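Long-range contacts in beta-agarase D (Zobellia galactanivorans, PDB 4ASM), which hydrolyses agarose, acting as an endo-beta-agarase of glycoside hydrolase family 16 that cleaves beta-1,4 linkages and retains the anomeric configuration: residues Q7-N12 with S32-Y37; D11-P16 with V353-V358; A137-M142 with I221-N226. All blocks are in the same frame, centred on the assembly; numbering follows the deposited sequence.

Overall arrangement
All three contacts lie on one side of the GH16 catalytic domain, a jelly-roll beta-sandwich. Contacts 1 and 2 both start from the N-terminal segment, share D11 and N12, and have centres about 7 Å apart; contact 1 closes locally, whereas contact 2 reaches almost the whole chain length to strand 350-362. Both supply ligands to one calcium ion, which thus helps tie the two chain ends together. Contact 3 joins strands 133-140 and 220-229, within the sequence span of contact 2, its centre about 9 Å from that of contact 2 and 14 Å from that of contact 1, which it does not touch. Strand 133-140 neighbours strand 350-362, and the D354-R138 salt bridge joins a calcium ligand to contact 3.

Contact 1: residues Q7-N12 with S32-Y37; sequences QYDWDN and SDDFNY. With CA (calcium ion), chain B.
The six-membered ring of W10 has D33 C at its edge, near the ring plane, while S32 CB comes in obliquely, 3.6 Å from CH2 of W10, and D34 CB obliquely near CZ3. Y8 CB lies over one face of this indole, toward the rim. The Y8 ring has D34 OD2 at its edge. Within the type I turn Y8-D11, W10 holds CG between the backbone N and the carbonyl carbon (chi1 54°). A broad, flat tryptophan suits the place because it can pack against three successive residues at once.

The two loops together form part of the calcium site, binding the ion through D9 OD2 at 2.3 Å, D34 O at 2.4 Å and N36 OD1 at 2.5 Å. The backbone N of D9 donates to the anti lone pair of D34 OD2 (2.9 Å, 155°); this bond and one from water 1 probably steady that oxygen, 3.7 Å from D9 OD1, while calcium probably offsets part of the D9 charge. D9 and N36 meet tip to tip, N36 ND2 donating to D9 OD1 at 3.0 Å from above the carboxylate plane.

G89 and D354 complete the metal site. W10 touches L27 of strand 24-27 and R357 and Y359 of strand 350-362; D33 hydrogen-bonds through its backbone to I356 of that strand.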
loop_
_atom_site.group_PDB
_atom_site.type_symbol
_atom_site.label_atom_id
_atom_site.label_comp_id
_atom_site.label_asym_id
_atom_site.label_seq_id
_atom_site.Cartn_x
_atom_site.Cartn_y
_atom_site.Cartn_z
ATOM N N GLN A 7 13.795 -24.334 -3.242
ATOM C CA GLN A 7 13.699 -23.747 -1.864
ATOM C C GLN A 7 13.571 -22.229 -1.922
ATOM O O GLN A 7 14.128 -21.586 -2.821
ATOM C CB GLN A 7 14.901 -24.145 -1.010
ATOM C CG GLN A 7 14.884 -25.610 -0.592
ATOM C CD GLN A 7 15.906 -25.918 0.486
ATOM O OE1 GLN A 7 15.546 -26.251 1.615
ATOM N NE2 GLN A 7 17.189 -25.786 0.149
ATOM N N TYR A 8 12.822 -21.672 -0.971
ATOM C CA TYR A 8 12.543 -20.234 -0.938
ATOM C C TYR A 8 12.694 -19.721 0.475
ATOM O O TYR A 8 12.514 -20.485 1.432
ATOM C CB TYR A 8 11.116 -19.954 -1.377
ATOM C CG TYR A 8 10.756 -20.453 -2.752
ATOM C CD1 TYR A 8 11.122 -19.744 -3.882
ATOM C CD2 TYR A 8 10.027 -21.629 -2.911
ATOM C CE1 TYR A 8 10.777 -20.196 -5.144
ATOM C CE2 TYR A 8 9.678 -22.093 -4.175
ATOM C CZ TYR A 8 10.056 -21.361 -5.278
ATOM O OH TYR A 8 9.732 -21.821 -6.538
ATOM N N ASP A 9 12.976 -18.423 0.603
ATOM C CA ASP A 9 13.139 -17.792 1.918
ATOM C C ASP A 9 11.960 -18.004 2.853
ATOM O O ASP A 9 12.142 -18.016 4.085
ATOM C CB ASP A 9 13.353 -16.281 1.772
ATOM C CG ASP A 9 14.721 -15.920 1.228
ATOM O OD1 ASP A 9 15.632 -16.784 1.197
ATOM O OD2 ASP A 9 14.911 -14.743 0.856
ATOM N N TRP A 10 10.767 -18.137 2.278
ATOM C CA TRP A 10 9.524 -18.217 3.038
ATOM C C TRP A 10 9.117 -19.652 3.328
ATOM O O TRP A 10 8.028 -19.900 3.840
ATOM C CB TRP A 10 8.372 -17.530 2.284
ATOM C CG TRP A 10 8.191 -18.045 0.879
ATOM C CD1 TRP A 10 7.658 -19.254 0.500
ATOM C CD2 TRP A 10 8.572 -17.376 -0.328
ATOM N NE1 TRP A 10 7.665 -19.361 -0.869
ATOM C CE2 TRP A 10 8.233 -18.233 -1.403
ATOM C CE3 TRP A 10 9.143 -16.120 -0.611
ATOM C CZ2 TRP A 10 8.441 -17.873 -2.739
ATOM C CZ3 TRP A 10 9.372 -15.781 -1.951
ATOM C CH2 TRP A 10 9.027 -16.658 -2.987
ATOM N N ASP A 11 9.958 -20.624 2.968
ATOM C CA ASP A 11 9.533 -22.014 3.089
ATOM C C ASP A 11 9.049 -22.371 4.501
ATOM O O ASP A 11 8.087 -23.112 4.644
ATOM C CB ASP A 11 10.651 -22.960 2.672
ATOM C CG ASP A 11 10.766 -23.115 1.164
ATOM O OD1 ASP A 11 9.857 -22.690 0.419
ATOM O OD2 ASP A 11 11.790 -23.675 0.730
ATOM N N ASN A 12 9.719 -21.823 5.513
ATOM C CA ASN A 12 9.421 -22.141 6.918
ATOM C C ASN A 12 8.317 -21.285 7.542
ATOM O O ASN A 12 8.009 -21.419 8.732
ATOM C CB ASN A 12 10.697 -22.033 7.774
ATOM C CG ASN A 12 11.830 -22.925 7.267
ATOM O OD1 ASN A 12 11.594 -23.983 6.671
ATOM N ND2 ASN A 12 13.067 -22.491 7.508
ATOM N N SER A 32 6.149 -14.598 -7.600
ATOM C CA SER A 32 6.867 -14.557 -6.326
ATOM C C SER A 32 8.361 -14.336 -6.512
ATOM O O SER A 32 8.932 -14.706 -7.534
ATOM C CB SER A 32 6.591 -15.835 -5.541
ATOM O OG SER A 32 5.197 -15.978 -5.342
ATOM N N ASP A 33 8.997 -13.735 -5.516
ATOM C CA ASP A 33 10.409 -13.413 -5.621
ATOM C C ASP A 33 11.026 -13.303 -4.223
ATOM O O ASP A 33 10.565 -12.498 -3.396
ATOM C CB ASP A 33 10.588 -12.085 -6.376
ATOM C CG ASP A 33 11.992 -11.896 -6.913
ATOM O OD1 ASP A 33 12.908 -12.634 -6.452
ATOM O OD2 ASP A 33 12.174 -11.019 -7.776
ATOM N N ASP A 34 12.057 -14.095 -3.941
ATOM C CA ASP A 34 12.795 -13.904 -2.693
ATOM C C ASP A 34 14.097 -13.100 -2.817
ATOM O O ASP A 34 14.885 -13.038 -1.859
ATOM C CB ASP A 34 12.951 -15.197 -1.846
ATOM C CG ASP A 34 13.694 -16.311 -2.556
ATOM O OD1 ASP A 34 14.120 -16.123 -3.718
ATOM O OD2 ASP A 34 13.826 -17.395 -1.917
ATOM N N PHE A 35 14.303 -12.468 -3.983
ATOM C CA PHE A 35 15.295 -11.392 -4.165
ATOM C C PHE A 35 16.724 -11.748 -3.747
ATOM O O PHE A 35 17.412 -10.929 -3.147
ATOM C CB PHE A 35 14.862 -10.125 -3.399
ATOM C CG PHE A 35 13.570 -9.516 -3.899
ATOM C CD1 PHE A 35 13.488 -9.049 -5.202
ATOM C CD2 PHE A 35 12.457 -9.360 -3.057
ATOM C CE1 PHE A 35 12.320 -8.464 -5.683
ATOM C CE2 PHE A 35 11.283 -8.764 -3.534
ATOM C CZ PHE A 35 11.211 -8.326 -4.836
ATOM N N ASN A 36 17.188 -12.943 -4.119
ATOM C CA ASN A 36 18.509 -13.392 -3.646
ATOM C C ASN A 36 19.618 -13.301 -4.702
ATOM O O ASN A 36 20.783 -13.660 -4.458
ATOM C CB ASN A 36 18.381 -14.761 -2.985
ATOM C CG ASN A 36 17.569 -14.691 -1.691
ATOM O OD1 ASN A 36 17.502 -13.624 -1.044
ATOM N ND2 ASN A 36 16.934 -15.793 -1.322
ATOM N N TYR A 37 19.247 -12.722 -5.829
ATOM C CA TYR A 37 20.108 -12.536 -6.979
ATOM C C TYR A 37 20.666 -11.120 -6.987
ATOM O O TYR A 37 20.377 -10.314 -6.085
ATOM C CB TYR A 37 19.298 -12.825 -8.252
ATOM C CG TYR A 37 17.992 -12.042 -8.367
ATOM C CD1 TYR A 37 16.815 -12.517 -7.775
ATOM C CD2 TYR A 37 17.946 -10.839 -9.062
ATOM C CE1 TYR A 37 15.620 -11.790 -7.881
ATOM C CE2 TYR A 37 16.775 -10.107 -9.153
ATOM C CZ TYR A 37 15.621 -10.602 -8.575
ATOM O OH TYR A 37 14.453 -9.866 -8.689
HETATM CA CA CA B . 15.681 -12.628 0.329
HETATM O O HOH W 1 16.042 -18.833 -2.242
HETATM O O HOH W 2 17.562 -13.064 1.798
#

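Contact 2: residues D11-P16 with V353-V358; sequences DNVPIP and VDWIRV. With CA (calcium ion), chain B.
V13 meets R357 through both backbone and side chain. Its carbonyl O accepts from R357 NH1 at 3.0 Å (154°), nearly in the guanidinium plane, and takes a weak second bond from NH2. With V13 CG1 anti to the backbone N (chi1 -175°), that methyl lies 3.5 Å from R357 NH2, while the other, CG2, touches W355 CZ2 at 4.2 Å. P14 contributes its carbonyl: R357 NH2 reaches P14 O at 3.0 Å from well above the carbonyl plane, though P14 O itself stays close to the plane of the guanidinium. I15 then lays CG1 over one face of that group, 3.9 Å from R357 NH1, and P16 CD meets R357 NH2 tip to tip at 4.2 Å.

Arginine suits this place because its chain, extended from CG to NE, spans the gap between strand and loop and delivers several N-H groups in one plane to the two carbonyls. NH2 also forms a salt bridge with E136. A leucine here would probably leave the V13 and P14 carbonyls without these donors and E136 OE1 without this arginine, and the loop less firmly tied to the strand.

Within strand 350-362, D354 and W355 form a classic beta bulge opposite R138; D354 binds calcium through both O and OD1. The strand runs beside strand 133-140. W355 and R357 also touch R222 of strand 220-229, and V13 packs against R222 as well.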
loop_
_atom_site.group_PDB
_atom_site.type_symbol
_atom_site.label_atom_id
_atom_site.label_comp_id
_atom_site.label_asym_id
_atom_site.label_seq_id
_atom_site.Cartn_x
_atom_site.Cartn_y
_atom_site.Cartn_z
ATOM N N ASP A 11 9.958 -20.624 2.968
ATOM C CA ASP A 11 9.533 -22.014 3.089
ATOM C C ASP A 11 9.049 -22.371 4.501
ATOM O O ASP A 11 8.087 -23.112 4.644
ATOM C CB ASP A 11 10.651 -22.960 2.672
ATOM C CG ASP A 11 10.766 -23.115 1.164
ATOM O OD1 ASP A 11 9.857 -22.690 0.419
ATOM O OD2 ASP A 11 11.790 -23.675 0.730
ATOM N N ASN A 12 9.719 -21.823 5.513
ATOM C CA ASN A 12 9.421 -22.141 6.918
ATOM C C ASN A 12 8.317 -21.285 7.542
ATOM O O ASN A 12 8.009 -21.419 8.732
ATOM C CB ASN A 12 10.697 -22.033 7.774
ATOM C CG ASN A 12 11.830 -22.925 7.267
ATOM O OD1 ASN A 12 11.594 -23.983 6.671
ATOM N ND2 ASN A 12 13.067 -22.491 7.508
ATOM N N VAL A 13 7.723 -20.407 6.737
ATOM C CA VAL A 13 6.811 -19.393 7.259
ATOM C C VAL A 13 5.372 -19.749 6.945
ATOM O O VAL A 13 4.978 -19.798 5.780
ATOM C CB VAL A 13 7.125 -18.017 6.634
ATOM C CG1 VAL A 13 6.243 -16.931 7.264
ATOM C CG2 VAL A 13 8.614 -17.663 6.760
ATOM N N PRO A 14 4.563 -20.015 7.974
ATOM C CA PRO A 14 3.172 -20.366 7.706
ATOM C C PRO A 14 2.440 -19.282 6.916
ATOM O O PRO A 14 2.713 -18.091 7.087
ATOM C CB PRO A 14 2.559 -20.537 9.098
ATOM C CG PRO A 14 3.733 -20.872 9.978
ATOM C CD PRO A 14 4.889 -20.081 9.406
ATOM N N ILE A 15 1.549 -19.722 6.043
ATOM C CA ILE A 15 0.661 -18.821 5.326
ATOM C C ILE A 15 -0.494 -18.482 6.266
ATOM O O ILE A 15 -1.253 -19.367 6.662
ATOM C CB ILE A 15 0.153 -19.480 4.040
ATOM C CG1 ILE A 15 1.345 -19.863 3.150
ATOM C CG2 ILE A 15 -0.818 -18.555 3.308
ATOM C CD1 ILE A 15 1.031 -20.941 2.094
ATOM N N PRO A 16 -0.623 -17.197 6.664
ATOM C CA PRO A 16 -1.589 -16.884 7.725
ATOM C C PRO A 16 -3.039 -16.800 7.266
ATOM O O PRO A 16 -3.943 -16.840 8.097
ATOM C CB PRO A 16 -1.105 -15.527 8.236
ATOM C CG PRO A 16 -0.458 -14.887 7.050
ATOM C CD PRO A 16 0.120 -16.008 6.206
ATOM N N VAL A 353 13.126 -5.184 0.889
ATOM C CA VAL A 353 12.163 -6.278 0.855
ATOM C C VAL A 353 12.925 -7.599 0.696
ATOM O O VAL A 353 13.566 -7.873 -0.323
ATOM C CB VAL A 353 11.097 -6.117 -0.255
ATOM C CG1 VAL A 353 10.079 -7.255 -0.196
ATOM C CG2 VAL A 353 10.384 -4.735 -0.147
ATOM N N ASP A 354 12.859 -8.412 1.736
ATOM C CA ASP A 354 13.520 -9.710 1.736
ATOM C C ASP A 354 12.864 -10.656 0.737
ATOM O O ASP A 354 13.552 -11.389 0.010
ATOM C CB ASP A 354 13.447 -10.256 3.161
ATOM C CG ASP A 354 14.209 -11.565 3.367
ATOM O OD1 ASP A 354 15.019 -11.982 2.498
ATOM O OD2 ASP A 354 13.996 -12.172 4.428
ATOM N N TRP A 355 11.536 -10.633 0.699
ATOM C CA TRP A 355 10.785 -11.485 -0.207
ATOM C C TRP A 355 9.348 -11.024 -0.330
ATOM O O TRP A 355 8.822 -10.346 0.550
ATOM C CB TRP A 355 10.833 -12.952 0.225
ATOM C CG TRP A 355 10.468 -13.306 1.653
ATOM C CD1 TRP A 355 11.353 -13.659 2.634
ATOM C CD2 TRP A 355 9.148 -13.469 2.232
ATOM N NE1 TRP A 355 10.681 -13.993 3.786
ATOM C CE2 TRP A 355 9.334 -13.881 3.572
ATOM C CE3 TRP A 355 7.838 -13.264 1.765
ATOM C CZ2 TRP A 355 8.260 -14.119 4.447
ATOM C CZ3 TRP A 355 6.767 -13.498 2.638
ATOM C CH2 TRP A 355 6.991 -13.934 3.967
ATOM N N ILE A 356 8.728 -11.395 -1.444
ATOM C CA ILE A 356 7.303 -11.242 -1.646
ATOM C C ILE A 356 6.782 -12.530 -2.273
ATOM O O ILE A 356 7.331 -13.020 -3.271
ATOM C CB ILE A 356 6.970 -9.966 -2.479
ATOM C CG1 ILE A 356 5.453 -9.725 -2.554
ATOM C CG2 ILE A 356 7.645 -10.011 -3.861
ATOM C CD1 ILE A 356 5.106 -8.369 -3.124
ATOM N N ARG A 357 5.738 -13.085 -1.668
ATOM C CA ARG A 357 5.175 -14.343 -2.138
ATOM C C ARG A 357 3.702 -14.162 -2.475
ATOM O O ARG A 357 2.995 -13.357 -1.847
ATOM C CB ARG A 357 5.368 -15.448 -1.085
ATOM C CG ARG A 357 4.624 -15.258 0.218
ATOM C CD ARG A 357 5.057 -16.341 1.209
ATOM N NE ARG A 357 4.451 -16.179 2.522
ATOM C CZ ARG A 357 4.420 -17.139 3.440
ATOM N NH1 ARG A 357 4.936 -18.343 3.169
ATOM N NH2 ARG A 357 3.903 -16.884 4.630
ATOM N N VAL A 358 3.245 -14.929 -3.460
ATOM C CA VAL A 358 1.893 -14.817 -3.977
ATOM C C VAL A 358 1.338 -16.229 -4.056
ATOM O O VAL A 358 1.986 -17.110 -4.636
ATOM C CB VAL A 358 1.902 -14.180 -5.377
ATOM C CG1 VAL A 358 0.498 -14.114 -5.940
ATOM C CG2 VAL A 358 2.534 -12.788 -5.329
HETATM CA CA CA B . 15.681 -12.628 0.329
HETATM O O HOH W 2 17.562 -13.064 1.798
#

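Contact 3: residues A137-M142 with I221-N226; sequences ARVKVM and IRIGVN
V139 and I221 are paired as antiparallel, hydrogen-bonded neighbours in the jelly-roll beta-sandwich of the GH16 domain, their side chains side by side and pointing the same way. On this buried face the branches fit against one another. V139 CG1 is the bump that fits between two isoleucines, 3.9 Å from I221 CG1 and 4.0 Å from I223 CG2; the V139 methyl is put there by a chi1 of 53°, which sets CG1 between the backbone N and the carbonyl carbon. I221 in turn is received between V139 and V141, whose CG2 lies 4.1 Å from I221 CD1. Beta-branched residues suit these positions, since they offer two branches close to the backbone. A137, paired with I223, has only a methyl, and the end of I223 leads away from it. The hydrophobic layer continues onto M164 and C166 of strand 159-166, which also carries E160 and E165, the probable nucleophile and proton donor.

The opposite face bears R138 and R222, a non-hydrogen-bonded pair that touches only through aliphatic carbons, R138 CB lying 4.2 Å from R222 CG. Their charged heads diverge, R138 to D354 and R222 to E136, which probably offsets the repulsion between like charges.

The N-to-C directions of the two short strand segments make 134°, 46° short of exactly antiparallel, a marked twist. Four backbone bonds nevertheless join them, two at each hydrogen-bonded pair, the V139 N to I221 O bond measuring 2.8 Å. Between these pairs R222 CA directs its hydrogen at A137 O, the two heavy atoms 3.2 Å apart.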
loop_
_atom_site.group_PDB
_atom_site.type_symbol
_atom_site.label_atom_id
_atom_site.label_comp_id
_atom_site.label_asym_id
_atom_site.label_seq_id
_atom_site.Cartn_x
_atom_site.Cartn_y
_atom_site.Cartn_z
ATOM N N ALA A 137 4.639 -9.843 1.953
ATOM C CA ALA A 137 6.051 -9.491 1.869
ATOM C C ALA A 137 6.702 -9.428 3.232
ATOM O O ALA A 137 6.043 -9.105 4.225
ATOM C CB ALA A 137 6.235 -8.154 1.152
ATOM N N ARG A 138 7.997 -9.743 3.270
ATOM C CA ARG A 138 8.801 -9.483 4.456
ATOM C C ARG A 138 9.644 -8.269 4.119
ATOM O O ARG A 138 10.416 -8.275 3.159
ATOM C CB ARG A 138 9.673 -10.682 4.833
ATOM C CG ARG A 138 10.472 -10.446 6.100
ATOM C CD ARG A 138 11.125 -11.761 6.583
ATOM N NE ARG A 138 11.769 -11.544 7.885
ATOM C CZ ARG A 138 13.051 -11.230 8.057
ATOM N NH1 ARG A 138 13.860 -11.093 7.017
ATOM N NH2 ARG A 138 13.521 -11.027 9.287
ATOM N N VAL A 139 9.494 -7.215 4.921
ATOM C CA VAL A 139 9.996 -5.891 4.564
ATOM C C VAL A 139 10.514 -5.131 5.780
ATOM O O VAL A 139 9.877 -5.167 6.832
ATOM C CB VAL A 139 8.887 -5.075 3.843
ATOM C CG1 VAL A 139 7.577 -5.031 4.661
ATOM C CG2 VAL A 139 9.384 -3.679 3.473
ATOM N N LYS A 140 11.677 -4.485 5.633
ATOM C CA LYS A 140 12.148 -3.549 6.633
ATOM C C LYS A 140 11.607 -2.183 6.245
ATOM O O LYS A 140 12.097 -1.553 5.293
ATOM C CB LYS A 140 13.664 -3.514 6.679
ATOM C CG LYS A 140 14.210 -2.641 7.813
ATOM C CD LYS A 140 15.716 -2.658 7.839
ATOM C CE LYS A 140 16.261 -1.910 9.043
ATOM N NZ LYS A 140 17.763 -1.911 9.035
ATOM N N VAL A 141 10.607 -1.732 7.002
ATOM C CA VAL A 141 9.999 -0.421 6.761
ATOM C C VAL A 141 11.079 0.660 6.865
ATOM O O VAL A 141 11.911 0.617 7.780
ATOM C CB VAL A 141 8.880 -0.170 7.800
ATOM C CG1 VAL A 141 8.258 1.216 7.631
ATOM C CG2 VAL A 141 7.816 -1.291 7.719
ATOM N N MET A 142 11.084 1.637 5.958
ATOM C CA MET A 142 12.078 2.704 6.040
ATOM C C MET A 142 11.927 3.523 7.306
ATOM O O MET A 142 10.821 3.962 7.639
ATOM C CB MET A 142 11.988 3.654 4.868
ATOM C CG MET A 142 12.333 3.060 3.569
ATOM S SD MET A 142 12.517 4.370 2.316
ATOM C CE MET A 142 10.827 4.976 2.371
ATOM N N ILE A 221 8.979 -6.537 9.199
ATOM C CA ILE A 221 7.680 -7.124 9.445
ATOM C C ILE A 221 7.313 -8.011 8.258
ATOM O O ILE A 221 7.887 -7.883 7.162
ATOM C CB ILE A 221 6.588 -6.037 9.647
ATOM C CG1 ILE A 221 6.390 -5.179 8.392
ATOM C CG2 ILE A 221 6.924 -5.116 10.843
ATOM C CD1 ILE A 221 5.134 -4.252 8.514
ATOM N N ARG A 222 6.357 -8.911 8.470
ATOM C CA ARG A 222 5.653 -9.551 7.364
ATOM C C ARG A 222 4.294 -8.890 7.260
ATOM O O ARG A 222 3.598 -8.720 8.269
ATOM C CB ARG A 222 5.453 -11.041 7.627
ATOM C CG ARG A 222 6.714 -11.839 7.552
ATOM C CD ARG A 222 6.329 -13.295 7.514
ATOM N NE ARG A 222 5.879 -13.829 8.800
ATOM C CZ ARG A 222 4.730 -14.483 9.022
ATOM N NH1 ARG A 222 3.808 -14.688 8.076
ATOM N NH2 ARG A 222 4.507 -14.957 10.239
ATOM N N ILE A 223 3.913 -8.491 6.059
ATOM C CA ILE A 223 2.601 -7.852 5.878
ATOM C C ILE A 223 1.992 -8.363 4.575
ATOM O O ILE A 223 2.680 -8.462 3.557
ATOM C CB ILE A 223 2.700 -6.307 5.953
ATOM C CG1 ILE A 223 1.316 -5.643 5.851
ATOM C CG2 ILE A 223 3.681 -5.757 4.921
ATOM C CD1 ILE A 223 1.340 -4.191 6.349
ATOM N N GLY A 224 0.705 -8.657 4.615
ATOM C CA GLY A 224 0.052 -9.237 3.439
ATOM C C GLY A 224 -1.420 -8.944 3.397
ATOM O O GLY A 224 -2.017 -8.576 4.407
ATOM N N VAL A 225 -1.989 -9.100 2.213
ATOM C CA VAL A 225 -3.426 -9.012 2.016
ATOM C C VAL A 225 -3.949 -10.271 1.353
ATOM O O VAL A 225 -3.353 -10.761 0.380
ATOM C CB VAL A 225 -3.840 -7.744 1.211
ATOM C CG1 VAL A 225 -5.348 -7.624 1.110
ATOM C CG2 VAL A 225 -3.346 -6.545 1.884
ATOM N N ASN A 226 -5.047 -10.793 1.904
ATOM C CA ASN A 226 -5.779 -11.877 1.267
ATOM C C ASN A 226 -6.962 -11.239 0.563
ATOM O O ASN A 226 -7.888 -10.714 1.210
ATOM C CB ASN A 226 -6.218 -12.923 2.301
ATOM C CG ASN A 226 -6.884 -14.142 1.659
ATOM O OD1 ASN A 226 -6.657 -14.451 0.487
ATOM N ND2 ASN A 226 -7.735 -14.822 2.431
#